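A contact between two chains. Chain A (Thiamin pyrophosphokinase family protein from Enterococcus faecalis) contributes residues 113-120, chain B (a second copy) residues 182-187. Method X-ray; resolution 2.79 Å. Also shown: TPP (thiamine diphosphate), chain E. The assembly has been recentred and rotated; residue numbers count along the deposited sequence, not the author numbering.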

# COMPACT_ATOMS: atom_id res chain seq x y z
N LEU A 113 -1.87 -1.02 7.24
CA LEU A 113 -2.03 0.42 7.14
C LEU A 113 -3.30 1.01 7.77
O LEU A 113 -3.40 2.21 7.96
CB LEU A 113 -2.03 0.77 5.65
CG LEU A 113 -2.04 2.24 5.25
CD1 LEU A 113 -0.79 2.90 5.80
CD2 LEU A 113 -2.08 2.34 3.75
N TRP A 114 -4.29 0.18 8.07
CA TRP A 114 -5.54 0.68 8.65
C TRP A 114 -5.66 0.22 10.10
O TRP A 114 -6.74 0.29 10.69
CB TRP A 114 -6.75 0.19 7.84
CG TRP A 114 -6.90 0.75 6.41
CD1 TRP A 114 -6.52 1.98 5.94
CD2 TRP A 114 -7.51 0.08 5.29
NE1 TRP A 114 -6.83 2.11 4.60
CE2 TRP A 114 -7.43 0.95 4.18
CE3 TRP A 114 -8.10 -1.18 5.11
CZ2 TRP A 114 -7.92 0.60 2.92
CZ3 TRP A 114 -8.57 -1.53 3.87
CH2 TRP A 114 -8.49 -0.64 2.79
N LEU A 115 -4.57 -0.28 10.66
CA LEU A 115 -4.55 -0.73 12.05
C LEU A 115 -5.16 0.26 13.06
O LEU A 115 -6.12 -0.08 13.74
CB LEU A 115 -3.15 -1.17 12.46
CG LEU A 115 -2.85 -2.61 12.04
CD1 LEU A 115 -1.37 -2.91 11.99
CD2 LEU A 115 -3.54 -3.58 12.96
N PRO A 116 -4.62 1.50 13.14
CA PRO A 116 -5.15 2.57 13.98
C PRO A 116 -6.67 2.76 13.91
O PRO A 116 -7.25 3.28 14.85
CB PRO A 116 -4.48 3.83 13.41
CG PRO A 116 -3.81 3.39 12.13
CD PRO A 116 -3.45 1.97 12.38
N PHE A 117 -7.29 2.38 12.79
CA PHE A 117 -8.73 2.52 12.64
C PHE A 117 -9.49 1.64 13.61
O PHE A 117 -10.57 2.01 14.06
CB PHE A 117 -9.18 2.16 11.21
CG PHE A 117 -9.13 3.32 10.26
CD1 PHE A 117 -9.76 4.50 10.56
CD2 PHE A 117 -8.47 3.21 9.06
CE1 PHE A 117 -9.70 5.56 9.71
CE2 PHE A 117 -8.42 4.26 8.19
CZ PHE A 117 -9.04 5.44 8.52
N GLU A 118 -8.93 0.48 13.92
CA GLU A 118 -9.61 -0.51 14.76
C GLU A 118 -9.85 0.01 16.17
O GLU A 118 -8.95 0.55 16.82
CB GLU A 118 -8.79 -1.79 14.78
CG GLU A 118 -8.31 -2.21 13.42
CD GLU A 118 -7.82 -3.65 13.39
OE1 GLU A 118 -8.15 -4.42 14.32
OE2 GLU A 118 -7.11 -4.01 12.42
N PRO A 119 -11.08 -0.15 16.67
CA PRO A 119 -11.39 0.46 17.97
C PRO A 119 -10.40 0.04 19.05
O PRO A 119 -10.16 0.82 19.96
CB PRO A 119 -12.80 -0.06 18.26
CG PRO A 119 -13.39 -0.33 16.91
CD PRO A 119 -12.24 -0.83 16.07
N ARG A 120 -9.82 -1.15 18.93
CA ARG A 120 -8.84 -1.64 19.92
C ARG A 120 -7.43 -1.07 19.74
O ARG A 120 -6.54 -1.40 20.50
CB ARG A 120 -8.77 -3.17 19.88
CG ARG A 120 -7.82 -3.70 18.83
CD ARG A 120 -8.05 -5.17 18.52
NE ARG A 120 -7.71 -5.49 17.14
CZ ARG A 120 -7.90 -6.68 16.56
NH1 ARG A 120 -8.45 -7.65 17.25
NH2 ARG A 120 -7.56 -6.88 15.30
N PRO B 182 -17.55 0.14 9.25
CA PRO B 182 -17.63 1.54 9.70
C PRO B 182 -16.40 2.40 9.40
O PRO B 182 -16.51 3.63 9.39
CB PRO B 182 -17.79 1.41 11.23
CG PRO B 182 -18.02 -0.05 11.50
CD PRO B 182 -17.39 -0.80 10.37
N TYR B 183 -15.25 1.76 9.18
CA TYR B 183 -14.00 2.45 8.89
C TYR B 183 -13.30 1.54 7.89
O TYR B 183 -13.71 0.40 7.71
CB TYR B 183 -13.17 2.60 10.18
CG TYR B 183 -13.22 1.35 11.03
CD1 TYR B 183 -12.38 0.28 10.76
CD2 TYR B 183 -14.13 1.22 12.08
CE1 TYR B 183 -12.43 -0.88 11.50
CE2 TYR B 183 -14.19 0.05 12.83
CZ TYR B 183 -13.33 -1.00 12.53
OH TYR B 183 -13.35 -2.18 13.24
N PRO B 184 -12.25 2.03 7.21
CA PRO B 184 -11.62 1.15 6.22
C PRO B 184 -11.13 -0.18 6.80
O PRO B 184 -10.36 -0.19 7.74
CB PRO B 184 -10.45 1.99 5.71
CG PRO B 184 -10.92 3.39 5.90
CD PRO B 184 -11.72 3.39 7.15
N THR B 185 -11.60 -1.28 6.23
CA THR B 185 -11.27 -2.61 6.73
C THR B 185 -10.84 -3.45 5.55
O THR B 185 -11.35 -3.28 4.46
CB THR B 185 -12.49 -3.27 7.40
OG1 THR B 185 -12.93 -2.48 8.51
CG2 THR B 185 -12.16 -4.67 7.88
N SER B 186 -9.90 -4.36 5.74
CA SER B 186 -9.43 -5.15 4.61
C SER B 186 -9.60 -6.65 4.84
O SER B 186 -8.67 -7.34 5.23
CB SER B 186 -7.96 -4.84 4.31
OG SER B 186 -7.35 -5.89 3.58
N TYR B 187 -10.81 -7.14 4.59
CA TYR B 187 -11.11 -8.55 4.67
C TYR B 187 -10.20 -9.29 3.71
O TYR B 187 -10.49 -9.41 2.51
CB TYR B 187 -12.57 -8.76 4.32
CG TYR B 187 -13.48 -8.01 5.25
CD1 TYR B 187 -13.85 -8.56 6.47
CD2 TYR B 187 -13.97 -6.74 4.91
CE1 TYR B 187 -14.68 -7.88 7.33
CE2 TYR B 187 -14.80 -6.05 5.77
CZ TYR B 187 -15.16 -6.63 6.98
OH TYR B 187 -15.98 -5.98 7.86
N1' TPP E . -12.86 -12.36 4.91
C2' TPP E . -13.94 -12.69 5.87
CM2 TPP E . -15.05 -11.62 5.89
N3' TPP E . -13.42 -13.10 7.18
C4' TPP E . -12.33 -14.11 7.18
N4' TPP E . -11.89 -14.37 8.56
C5' TPP E . -11.16 -13.57 6.28
C6' TPP E . -11.76 -13.32 4.89
C7' TPP E . -9.97 -14.58 6.23
N3 TPP E . -9.21 -14.59 7.52
C2 TPP E . -9.14 -13.33 8.26
S1 TPP E . -7.39 -12.87 8.39
C5 TPP E . -6.72 -14.44 7.76
C4 TPP E . -7.92 -15.39 7.58
CM4 TPP E . -7.73 -16.31 6.37
C6 TPP E . -5.50 -15.02 8.48
C7 TPP E . -4.18 -14.66 7.77
O7 TPP E . -3.20 -14.42 8.77
PA TPP E . -1.62 -14.37 8.55
O1A TPP E . -1.63 -14.03 7.01
O2A TPP E . -0.76 -15.42 9.12
O3A TPP E . -0.82 -13.16 9.20
PB TPP E . 0.41 -12.26 8.77
O1B TPP E . 0.37 -11.00 9.70
O2B TPP E . 1.65 -12.97 9.45
O3B TPP E . 0.72 -12.15 7.33

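What holds the centre of this contact together? Pro B184 packs against two aromatic side chains of chain A, and meets each with a different part of its ring. Its CB lies 3.5 Å from the centroid of the five-membered ring of Trp A114, only 12° off the ring normal, while its CD lies 3.6 Å from the centroid of the Phe A117 ring, again 12° off the normal. Both are CH-pi contacts over a ring face. The arrangement suits proline well, because carbon-bound hydrogens of a compact, rigid ring can approach an aromatic face closely, and those on CD, next to the ring nitrogen, are slightly polarised. The CG of Pro B184 adds a further apolar contact, 3.5 Å from Phe A117 CE2.

How does chain A bring two aromatic rings to one proline? Trp A114 and Phe A117 are three residues apart, and the short 3-10 segment 115-117 begins just after the tryptophan and ends with the phenylalanine. Phe A117 N donates a hydrogen bond to Trp A114 O at 3.0 Å, and Glu A118 N donates one to Leu A115 O at 2.9 Å. This tight turn leaves the CA-to-CB bonds of both Trp A114 and Phe A117 pointing toward chain B, whereas that of Leu A115 points away. Both aromatic side chains have chi1 in the m well. Across the contact, the CA of Trp A114 is 6.6 Å from that of Pro B184, and the CA of Phe A117 is 6.5 Å from that of Tyr B183.

What surrounds this apolar centre? Beyond the proline, the six-membered part of the indole reaches the next two residues of chain B: Trp A114 CZ3 is 3.3 Å from the backbone oxygen Thr B185 O and 3.4 Å from the side-chain carbon Ser B186 CB. Both approach the ring obliquely. Phe A117 also meets Tyr B183, whose chi1 is in the p well. Tyr B183 CD1 lies 3.7 Å from Phe A117 CB, and the carbonyl oxygen of Phe A117 sits over one face of the tyrosine ring. Farther out, Pro A119 CD is 3.7 Å from Tyr B183 CZ and 3.3 Å from Tyr B183 OH, so a second proline, this one from chain A, touches the phenol end of the ring.

Where do the polar groups go, if none bonds across the contact? No hydrogen bond or salt bridge links the two stretches, and several polar side chains are engaged within their own chain or elsewhere in the structure. The CA-to-CB bond of Glu A118 points away from chain B; its OE1 forms a salt bridge with Arg A120 NH2 at 2.7 Å, although the hydrogen bond within that pair is weak, with an angle of 123° at the hydrogen. In chain B, Thr B185 OG1 donates to Tyr B183 O at 3.1 Å, tying together the residues that flank Pro B184. The contact therefore rests on close apolar packing, with 379 Å² buried over both sides.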